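Local coordinates for putative acetyltransferase (Nocardia farcinica, PDB 3D9W), which probably catalyses the transfer of an acetyl group from acetyl-CoA to the amine of arylamines, as an arylamine N-acetyltransferase, at residues 41-46 with 142-147; 119-124 with 132-137; 182-187 with 239-244. All blocks are in the same frame, centred on the assembly; numbering follows the deposited sequence.

Contact 1 (41-46 with 142-147); sequences LVYRHT and GPLRPY
Tyr43 and Leu144 extend alongside each other in a common direction, with ring atom Tyr43 CD2 4.0 Å from Leu144 CD1, while the bent side chain of Arg145 slants across the tyrosine. The Arg145 guanidinium is tilted 25° from the Tyr43 ring plane, and Arg145 NH1 comes to 3.4 Å from Tyr43 CD2; the approach is oblique, but one guanidinium face is covered by Tyr43 CB near its rim. Arg145 leaves its backbone away from the helix, and the bends at chi2 and chi3 (-126° and 93°) return the charged end to it, where NH2 makes a weak hydrogen bond to Arg39 O. This face of helix 35-48, probably part of the helical bundle at the N-terminus of the family fold, thus packs on the loop between strands 132-135 and 147-148. The loop turns through a cis peptide before Pro143, and Val42 projects into it: Val42 CG1, anti to the backbone N, sits 3.5 Å from Pro143 O, and Val42 CG2 meets Pro146 CD at 3.8 Å. Thr46 runs roughly perpendicular to Leu144, Thr46 OG1 lying 3.3 Å from Leu144 CA. Thr46 OG1 donates to Val42 O at 2.6 Å, on an in-plane lone pair of a carbonyl that also accepts from Thr46 N.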
loop_
_atom_site.group_PDB
_atom_site.type_symbol
_atom_site.label_atom_id
_atom_site.label_comp_id
_atom_site.label_asym_id
_atom_site.label_seq_id
_atom_site.Cartn_x
_atom_site.Cartn_y
_atom_site.Cartn_z
ATOM N N LEU A 41 -12.865 -6.462 1.595
ATOM C CA LEU A 41 -12.097 -5.547 2.411
ATOM C C LEU A 41 -10.948 -5.010 1.572
ATOM O O LEU A 41 -10.744 -3.800 1.483
ATOM C CB LEU A 41 -11.562 -6.269 3.646
ATOM C CG LEU A 41 -12.610 -6.724 4.670
ATOM C CD1 LEU A 41 -11.933 -7.423 5.854
ATOM C CD2 LEU A 41 -13.385 -5.512 5.164
ATOM N N VAL A 42 -10.214 -5.917 0.936
ATOM C CA VAL A 42 -9.083 -5.540 0.099
ATOM C C VAL A 42 -9.468 -4.616 -1.051
ATOM O O VAL A 42 -8.783 -3.632 -1.343
ATOM C CB VAL A 42 -8.408 -6.779 -0.482
ATOM C CG1 VAL A 42 -7.246 -6.373 -1.370
ATOM C CG2 VAL A 42 -7.937 -7.665 0.646
ATOM N N TYR A 43 -10.570 -4.941 -1.704
ATOM C CA TYR A 43 -11.053 -4.158 -2.824
ATOM C C TYR A 43 -11.463 -2.737 -2.415
ATOM O O TYR A 43 -11.020 -1.753 -3.012
ATOM C CB TYR A 43 -12.225 -4.904 -3.459
ATOM C CG TYR A 43 -12.839 -4.240 -4.663
ATOM C CD1 TYR A 43 -13.673 -3.129 -4.521
ATOM C CD2 TYR A 43 -12.628 -4.749 -5.942
ATOM C CE1 TYR A 43 -14.291 -2.542 -5.623
ATOM C CE2 TYR A 43 -13.238 -4.176 -7.053
ATOM C CZ TYR A 43 -14.073 -3.072 -6.885
ATOM O OH TYR A 43 -14.711 -2.519 -7.972
ATOM N N ARG A 44 -12.303 -2.634 -1.390
ATOM C CA ARG A 44 -12.778 -1.338 -0.914
ATOM C C ARG A 44 -11.637 -0.414 -0.516
ATOM O O ARG A 44 -11.601 0.747 -0.918
ATOM C CB ARG A 44 -13.706 -1.524 0.290
ATOM C CG ARG A 44 -14.948 -2.346 0.028
ATOM C CD ARG A 44 -15.770 -1.745 -1.084
ATOM N NE ARG A 44 -17.071 -2.396 -1.208
ATOM C CZ ARG A 44 -17.947 -2.126 -2.169
ATOM N NH1 ARG A 44 -17.657 -1.215 -3.089
ATOM N NH2 ARG A 44 -19.107 -2.770 -2.211
ATOM N N HIS A 45 -10.716 -0.947 0.287
ATOM C CA HIS A 45 -9.561 -0.199 0.782
ATOM C C HIS A 45 -8.634 0.248 -0.337
ATOM O O HIS A 45 -8.328 1.429 -0.460
ATOM C CB HIS A 45 -8.776 -1.054 1.791
ATOM C CG HIS A 45 -7.695 -0.311 2.523
ATOM N ND1 HIS A 45 -7.632 -0.256 3.899
ATOM C CD2 HIS A 45 -6.621 0.379 2.074
ATOM C CE1 HIS A 45 -6.567 0.434 4.265
ATOM N NE2 HIS A 45 -5.937 0.831 3.176
ATOM N N THR A 46 -8.181 -0.689 -1.153
ATOM C CA THR A 46 -7.276 -0.333 -2.230
ATOM C C THR A 46 -7.862 0.664 -3.203
ATOM O O THR A 46 -7.124 1.422 -3.819
ATOM C CB THR A 46 -6.822 -1.570 -3.012
ATOM O OG1 THR A 46 -7.971 -2.318 -3.435
ATOM C CG2 THR A 46 -5.915 -2.434 -2.139
ATOM N N GLY A 142 -2.978 -1.649 -5.965
ATOM C CA GLY A 142 -3.603 -2.923 -5.700
ATOM C C GLY A 142 -2.530 -3.919 -5.336
ATOM O O GLY A 142 -1.462 -3.521 -4.879
ATOM N N PRO A 143 -2.768 -5.222 -5.536
ATOM C CA PRO A 143 -3.978 -5.838 -6.085
ATOM C C PRO A 143 -5.236 -5.511 -5.296
ATOM O O PRO A 143 -5.195 -5.428 -4.076
ATOM C CB PRO A 143 -3.649 -7.320 -6.027
ATOM C CG PRO A 143 -2.210 -7.337 -6.248
ATOM C CD PRO A 143 -1.731 -6.243 -5.340
ATOM N N LEU A 144 -6.355 -5.338 -5.998
ATOM C CA LEU A 144 -7.630 -5.029 -5.344
ATOM C C LEU A 144 -8.376 -6.257 -4.808
ATOM O O LEU A 144 -9.555 -6.178 -4.481
ATOM C CB LEU A 144 -8.535 -4.227 -6.285
ATOM C CG LEU A 144 -8.681 -4.683 -7.735
ATOM C CD1 LEU A 144 -9.367 -6.041 -7.790
ATOM C CD2 LEU A 144 -9.482 -3.639 -8.502
ATOM N N ARG A 145 -7.666 -7.382 -4.727
ATOM C CA ARG A 145 -8.189 -8.651 -4.199
ATOM C C ARG A 145 -6.960 -9.360 -3.680
ATOM O O ARG A 145 -5.879 -9.213 -4.241
ATOM C CB ARG A 145 -8.825 -9.526 -5.287
ATOM C CG ARG A 145 -9.915 -8.841 -6.103
ATOM C CD ARG A 145 -11.194 -9.638 -6.107
ATOM N NE ARG A 145 -12.107 -9.234 -5.041
ATOM C CZ ARG A 145 -13.171 -8.453 -5.217
ATOM N NH1 ARG A 145 -13.456 -7.981 -6.422
ATOM N NH2 ARG A 145 -13.967 -8.167 -4.189
ATOM N N PRO A 146 -7.099 -10.131 -2.598
ATOM C CA PRO A 146 -5.923 -10.826 -2.081
ATOM C C PRO A 146 -5.502 -11.947 -3.024
ATOM O O PRO A 146 -6.323 -12.506 -3.748
ATOM C CB PRO A 146 -6.409 -11.353 -0.742
ATOM C CG PRO A 146 -7.845 -11.676 -1.030
ATOM C CD PRO A 146 -8.302 -10.476 -1.823
ATOM N N TYR A 147 -4.214 -12.257 -3.041
ATOM C CA TYR A 147 -3.735 -13.341 -3.875
ATOM C C TYR A 147 -3.247 -14.467 -2.975
ATOM O O TYR A 147 -2.556 -14.233 -1.987
ATOM C CB TYR A 147 -2.627 -12.872 -4.821
ATOM C CG TYR A 147 -1.419 -12.238 -4.179
ATOM C CD1 TYR A 147 -1.387 -10.876 -3.898
ATOM C CD2 TYR A 147 -0.272 -12.990 -3.928
ATOM C CE1 TYR A 147 -0.239 -10.276 -3.397
ATOM C CE2 TYR A 147 0.877 -12.405 -3.426
ATOM C CZ TYR A 147 0.891 -11.048 -3.165
ATOM O OH TYR A 147 2.044 -10.472 -2.685
#

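Contact 2 (119-124 with 132-137); sequences HALLRV and VWMCDV
Strands 119-124 and 132-135 run antiparallel, their short axes at 158°, with Leu122-Cys135 and Val124-Trp133 as hydrogen-bonded pairs and Arg123-Met134 as the non-hydrogen-bonded pair between them. Each hydrogen-bonded pair is closed by two backbone bonds, among them Cys135 N to Leu122 O at 2.6 Å, in the carbonyl plane and nearly straight. On the face carrying Leu122, Val124 and Cys135, the branch Val124 CG2 reaches Cys135 SG at 3.4 Å, and Leu38 of helix 35-48 packs on both residues. On the other face the extended Arg123 lies across Val132, with Arg123 CG 3.5 Å from Val132 CG1; the same methyl then stands over the centre of the guanidinium. Met134, bent at chi2 and chi3, folds Met134 CE back to 4.0 Å from Leu121 CB. The pairing is a beta hairpin within the large antiparallel sheet, and its end at His119 and Asp136 matches the Cys-His-Asp triad of arylamine N-acetyltransferases: Cys82 touches His119, consistent with such a site. With CG anti to the backbone N in both residues, His119 NE2 donates to Asp136 OD1 at 2.9 Å. The bond is bent, 135° at the hydrogen, as OD1 lies tilted out of the ring plane; the ring and carboxylate planes are 86° apart, and His119 approaches OD1 from above the carboxylate plane. Leu121 CD2 packs 3.5 Å from Asp136 OD1. The second oxygen, OD2, forms a salt bridge with Arg190 NH1, which probably keeps the carboxylate ionised and helps fix its rotation, while Phe139 meets the His119 ring edge-to-face.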
loop_
_atom_site.group_PDB
_atom_site.type_symbol
_atom_site.label_atom_id
_atom_site.label_comp_id
_atom_site.label_asym_id
_atom_site.label_seq_id
_atom_site.Cartn_x
_atom_site.Cartn_y
_atom_site.Cartn_z
ATOM N N HIS A 119 8.561 -2.959 2.610
ATOM C CA HIS A 119 7.219 -2.952 2.045
ATOM C C HIS A 119 6.265 -3.891 2.794
ATOM O O HIS A 119 6.299 -5.110 2.614
ATOM C CB HIS A 119 7.254 -3.333 0.573
ATOM C CG HIS A 119 5.903 -3.339 -0.053
ATOM N ND1 HIS A 119 5.120 -2.207 -0.125
ATOM C CD2 HIS A 119 5.156 -4.352 -0.549
ATOM C CE1 HIS A 119 3.944 -2.525 -0.634
ATOM N NE2 HIS A 119 3.940 -3.820 -0.899
ATOM N N ALA A 120 5.399 -3.302 3.613
ATOM C CA ALA A 120 4.452 -4.054 4.418
ATOM C C ALA A 120 3.524 -4.970 3.630
ATOM O O ALA A 120 2.882 -4.554 2.662
ATOM C CB ALA A 120 3.636 -3.093 5.262
ATOM N N LEU A 121 3.460 -6.226 4.053
ATOM C CA LEU A 121 2.599 -7.216 3.417
ATOM C C LEU A 121 1.876 -7.964 4.513
ATOM O O LEU A 121 2.386 -8.083 5.623
ATOM C CB LEU A 121 3.416 -8.203 2.574
ATOM C CG LEU A 121 4.017 -7.688 1.256
ATOM C CD1 LEU A 121 4.898 -8.776 0.627
ATOM C CD2 LEU A 121 2.900 -7.259 0.288
ATOM N N LEU A 122 0.684 -8.459 4.208
ATOM C CA LEU A 122 -0.091 -9.195 5.191
ATOM C C LEU A 122 -0.460 -10.607 4.722
ATOM O O LEU A 122 -1.038 -10.788 3.649
ATOM C CB LEU A 122 -1.361 -8.416 5.546
ATOM C CG LEU A 122 -1.182 -7.014 6.132
ATOM C CD1 LEU A 122 -2.530 -6.316 6.290
ATOM C CD2 LEU A 122 -0.480 -7.118 7.477
ATOM N N ARG A 123 -0.093 -11.597 5.537
ATOM C CA ARG A 123 -0.387 -13.015 5.295
ATOM C C ARG A 123 -1.678 -13.235 6.096
ATOM O O ARG A 123 -1.681 -13.144 7.332
ATOM C CB ARG A 123 0.756 -13.878 5.845
ATOM C CG ARG A 123 0.553 -15.388 5.792
ATOM C CD ARG A 123 1.539 -16.083 6.731
ATOM N NE ARG A 123 1.326 -17.521 6.853
ATOM C CZ ARG A 123 1.979 -18.436 6.136
ATOM N NH1 ARG A 123 2.890 -18.061 5.242
ATOM N NH2 ARG A 123 1.733 -19.728 6.314
ATOM N N VAL A 124 -2.770 -13.525 5.391
ATOM C CA VAL A 124 -4.076 -13.687 6.030
ATOM C C VAL A 124 -4.736 -15.065 5.897
ATOM O O VAL A 124 -4.632 -15.726 4.859
ATOM C CB VAL A 124 -5.051 -12.616 5.473
ATOM C CG1 VAL A 124 -6.341 -12.581 6.273
ATOM C CG2 VAL A 124 -4.370 -11.268 5.473
ATOM N N VAL A 132 -3.875 -19.727 2.518
ATOM C CA VAL A 132 -3.177 -18.533 2.971
ATOM C C VAL A 132 -3.340 -17.408 1.957
ATOM O O VAL A 132 -3.065 -17.588 0.771
ATOM C CB VAL A 132 -1.686 -18.829 3.142
ATOM C CG1 VAL A 132 -0.940 -17.571 3.530
ATOM C CG2 VAL A 132 -1.506 -19.915 4.186
ATOM N N TRP A 133 -3.788 -16.247 2.418
ATOM C CA TRP A 133 -3.970 -15.124 1.516
ATOM C C TRP A 133 -3.037 -13.957 1.794
ATOM O O TRP A 133 -2.834 -13.558 2.946
ATOM C CB TRP A 133 -5.419 -14.655 1.548
ATOM C CG TRP A 133 -6.337 -15.749 1.181
ATOM C CD1 TRP A 133 -6.928 -16.646 2.025
ATOM C CD2 TRP A 133 -6.706 -16.137 -0.141
ATOM N NE1 TRP A 133 -7.643 -17.573 1.306
ATOM C CE2 TRP A 133 -7.525 -17.284 -0.028
ATOM C CE3 TRP A 133 -6.421 -15.630 -1.414
ATOM C CZ2 TRP A 133 -8.067 -17.932 -1.139
ATOM C CZ3 TRP A 133 -6.954 -16.271 -2.520
ATOM C CH2 TRP A 133 -7.771 -17.416 -2.374
ATOM N N MET A 134 -2.461 -13.423 0.720
ATOM C CA MET A 134 -1.555 -12.291 0.808
ATOM C C MET A 134 -2.338 -11.031 0.521
ATOM O O MET A 134 -2.944 -10.905 -0.538
ATOM C CB MET A 134 -0.431 -12.431 -0.211
ATOM C CG MET A 134 0.496 -13.588 0.063
ATOM S SD MET A 134 1.234 -13.393 1.674
ATOM C CE MET A 134 2.069 -11.810 1.438
ATOM N N CYS A 135 -2.347 -10.106 1.473
ATOM C CA CYS A 135 -3.052 -8.842 1.284
ATOM C C CYS A 135 -2.051 -7.695 1.172
ATOM O O CYS A 135 -1.391 -7.320 2.141
ATOM C CB CYS A 135 -4.029 -8.591 2.439
ATOM S SG CYS A 135 -5.351 -9.836 2.580
ATOM N N ASP A 136 -1.922 -7.170 -0.041
ATOM C CA ASP A 136 -1.026 -6.055 -0.307
ATOM C C ASP A 136 -1.919 -4.840 -0.519
ATOM O O ASP A 136 -2.287 -4.491 -1.642
ATOM C CB ASP A 136 -0.186 -6.341 -1.546
ATOM C CG ASP A 136 0.803 -5.246 -1.830
ATOM O OD1 ASP A 136 1.123 -4.508 -0.876
ATOM O OD2 ASP A 136 1.261 -5.125 -2.993
ATOM N N VAL A 137 -2.277 -4.205 0.582
ATOM C CA VAL A 137 -3.169 -3.062 0.532
ATOM C C VAL A 137 -2.484 -1.705 0.586
ATOM O O VAL A 137 -3.153 -0.672 0.572
ATOM C CB VAL A 137 -4.206 -3.137 1.691
ATOM C CG1 VAL A 137 -5.142 -4.327 1.488
ATOM C CG2 VAL A 137 -3.480 -3.255 3.032
#

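Contact 3 (182-187 with 239-244); sequences FGRDGW and TLITER
Glu243 OE2 is the polar centre of this contact, lying 3.1 Å from Gly183 CA and accepting a weak hydrogen bond from Arg184 N at 3.3 Å, with 135° at the hydrogen. The glutamate gets there with CG anti to the backbone N (chi1 -160°) and the chain extended beyond it, so that the carboxylate is carried out from its strand to the turn. Arg184 lies across it with its aliphatic part: Arg184 CG is 3.5 Å from Glu243 CD, whereas the charged ends do not meet, Arg184 NH1 staying 4.9 Å from Glu243 OE1 and the guanidinium and carboxylate planes 83° apart. Bends at chi2 and chi3 instead carry the guanidinium over Ile241, whose CD1 sits against one face, 3.6 Å from Arg184 NH1; Ile241 CG2 touches Arg184 CD at 3.7 Å. The receiving element is a type I beta turn from Gly183 to Gly186 that connects strands 175-183 and 188-193 of the large sheet, and it meets the separate four-stranded sheet through strand 239-243. The turn is closed by a bond in each direction, Gly186 N to Gly183 O measuring 2.6 Å. Further out, Arg141 NH2 forms a salt bridge with Glu243 OE2, the stronger partner of that oxygen, and probably holds it ionised; the same nitrogen bonds weakly to Phe182 O. Ala249 of the neighbouring strand 249-253 packs against both Arg184 and Glu243.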
loop_
_atom_site.group_PDB
_atom_site.type_symbol
_atom_site.label_atom_id
_atom_site.label_comp_id
_atom_site.label_asym_id
_atom_site.label_seq_id
_atom_site.Cartn_x
_atom_site.Cartn_y
_atom_site.Cartn_z
ATOM N N PHE A 182 1.770 -6.794 -14.762
ATOM C CA PHE A 182 1.856 -6.362 -16.158
ATOM C C PHE A 182 1.524 -4.876 -16.197
ATOM O O PHE A 182 0.513 -4.453 -15.641
ATOM C CB PHE A 182 0.863 -7.125 -17.033
ATOM C CG PHE A 182 1.064 -6.898 -18.501
ATOM C CD1 PHE A 182 2.124 -7.504 -19.175
ATOM C CD2 PHE A 182 0.233 -6.030 -19.201
ATOM C CE1 PHE A 182 2.355 -7.241 -20.526
ATOM C CE2 PHE A 182 0.453 -5.758 -20.561
ATOM C CZ PHE A 182 1.520 -6.365 -21.222
ATOM N N GLY A 183 2.370 -4.082 -16.849
ATOM C CA GLY A 183 2.137 -2.650 -16.903
ATOM C C GLY A 183 2.832 -1.880 -18.014
ATOM O O GLY A 183 3.303 -2.460 -18.989
ATOM N N ARG A 184 2.893 -0.561 -17.847
ATOM C CA ARG A 184 3.486 0.351 -18.826
ATOM C C ARG A 184 4.688 -0.159 -19.606
ATOM O O ARG A 184 4.873 0.216 -20.769
ATOM C CB ARG A 184 3.877 1.664 -18.159
ATOM C CG ARG A 184 2.779 2.304 -17.327
ATOM C CD ARG A 184 2.779 3.807 -17.579
ATOM N NE ARG A 184 4.137 4.335 -17.747
ATOM C CZ ARG A 184 4.983 4.577 -16.748
ATOM N NH1 ARG A 184 4.621 4.349 -15.488
ATOM N NH2 ARG A 184 6.195 5.047 -17.019
ATOM N N ASP A 185 5.511 -0.993 -18.973
ATOM C CA ASP A 185 6.692 -1.537 -19.646
ATOM C C ASP A 185 6.621 -3.052 -19.813
ATOM O O ASP A 185 7.647 -3.722 -19.869
ATOM C CB ASP A 185 7.962 -1.176 -18.874
ATOM C CG ASP A 185 9.125 -0.826 -19.793
ATOM O OD1 ASP A 185 9.479 -1.639 -20.681
ATOM O OD2 ASP A 185 9.682 0.281 -19.626
ATOM N N GLY A 186 5.408 -3.578 -19.907
ATOM C CA GLY A 186 5.241 -5.007 -20.065
ATOM C C GLY A 186 5.315 -5.699 -18.724
ATOM O O GLY A 186 5.112 -5.068 -17.693
ATOM N N TRP A 187 5.592 -6.998 -18.725
ATOM C CA TRP A 187 5.696 -7.711 -17.467
ATOM C C TRP A 187 6.872 -7.192 -16.665
ATOM O O TRP A 187 7.808 -6.599 -17.198
ATOM C CB TRP A 187 5.862 -9.203 -17.698
ATOM C CG TRP A 187 4.575 -9.876 -17.940
ATOM C CD1 TRP A 187 4.012 -10.167 -19.147
ATOM C CD2 TRP A 187 3.639 -10.297 -16.943
ATOM N NE1 TRP A 187 2.774 -10.743 -18.963
ATOM C CE2 TRP A 187 2.521 -10.836 -17.621
ATOM C CE3 TRP A 187 3.635 -10.271 -15.540
ATOM C CZ2 TRP A 187 1.412 -11.346 -16.948
ATOM C CZ3 TRP A 187 2.530 -10.777 -14.866
ATOM C CH2 TRP A 187 1.430 -11.309 -15.575
ATOM N N THR A 239 5.290 14.580 -13.007
ATOM C CA THR A 239 4.866 13.675 -14.068
ATOM C C THR A 239 3.595 12.982 -13.613
ATOM O O THR A 239 3.584 12.299 -12.592
ATOM C CB THR A 239 5.946 12.626 -14.359
ATOM O OG1 THR A 239 7.184 13.288 -14.615
ATOM C CG2 THR A 239 5.585 11.809 -15.568
ATOM N N LEU A 240 2.519 13.179 -14.361
ATOM C CA LEU A 240 1.248 12.566 -14.012
ATOM C C LEU A 240 0.964 11.398 -14.939
ATOM O O LEU A 240 0.900 11.552 -16.162
ATOM C CB LEU A 240 0.117 13.593 -14.106
ATOM C CG LEU A 240 -1.288 13.093 -13.768
ATOM C CD1 LEU A 240 -1.314 12.528 -12.369
ATOM C CD2 LEU A 240 -2.269 14.233 -13.887
ATOM N N ILE A 241 0.792 10.222 -14.355
ATOM C CA ILE A 241 0.532 9.037 -15.145
ATOM C C ILE A 241 -0.793 8.403 -14.799
ATOM O O ILE A 241 -1.201 8.376 -13.641
ATOM C CB ILE A 241 1.591 7.966 -14.910
ATOM C CG1 ILE A 241 2.966 8.616 -14.753
ATOM C CG2 ILE A 241 1.573 6.969 -16.066
ATOM C CD1 ILE A 241 4.039 7.657 -14.274
ATOM N N THR A 242 -1.462 7.896 -15.823
ATOM C CA THR A 242 -2.720 7.199 -15.650
ATOM C C THR A 242 -2.509 5.911 -16.443
ATOM O O THR A 242 -2.175 5.952 -17.621
ATOM C CB THR A 242 -3.903 7.991 -16.219
ATOM O OG1 THR A 242 -4.022 9.241 -15.530
ATOM C CG2 THR A 242 -5.181 7.204 -16.036
ATOM N N GLU A 243 -2.680 4.772 -15.784
ATOM C CA GLU A 243 -2.476 3.471 -16.402
ATOM C C GLU A 243 -3.763 2.662 -16.365
ATOM O O GLU A 243 -4.590 2.859 -15.481
ATOM C CB GLU A 243 -1.397 2.725 -15.628
ATOM C CG GLU A 243 -0.748 1.597 -16.372
ATOM C CD GLU A 243 0.179 0.792 -15.483
ATOM O OE1 GLU A 243 0.780 1.392 -14.555
ATOM O OE2 GLU A 243 0.308 -0.434 -15.721
ATOM N N ARG A 244 -3.922 1.749 -17.322
ATOM C CA ARG A 244 -5.108 0.890 -17.393
ATOM C C ARG A 244 -4.706 -0.582 -17.401
ATOM O O ARG A 244 -3.569 -0.914 -17.724
ATOM C CB ARG A 244 -5.936 1.256 -18.622
ATOM C CG ARG A 244 -6.458 2.683 -18.531
ATOM C CD ARG A 244 -7.321 3.080 -19.711
ATOM N NE ARG A 244 -6.545 3.400 -20.910
ATOM C CZ ARG A 244 -5.676 4.411 -21.004
ATOM N NH1 ARG A 244 -5.460 5.212 -19.961
ATOM N NH2 ARG A 244 -5.031 4.629 -22.149
#

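Contact 2 is nested within the chain loop closed by contact 1, and the two touch, with centres 10 Å apart: Tyr147 O lies 2.8 Å from Met134 N, a probable hydrogen bond that adds strand 147-148 to the hairpin. Arg190 NH1 joins them again, bonding both Gly142 O and Asp136 OD2, so the loop packed against helix 35-48 shares a partner with the probable active-site carboxylate. Contact 3 stands apart, centred about 19 Å from contact 1 and 23 Å from contact 2, with nearest atoms about 9 and 12 Å away. Its turn nevertheless leads into strand 188-193, which carries Arg190, and Arg141, the partner of Glu243, directly precedes Gly142 of contact 1.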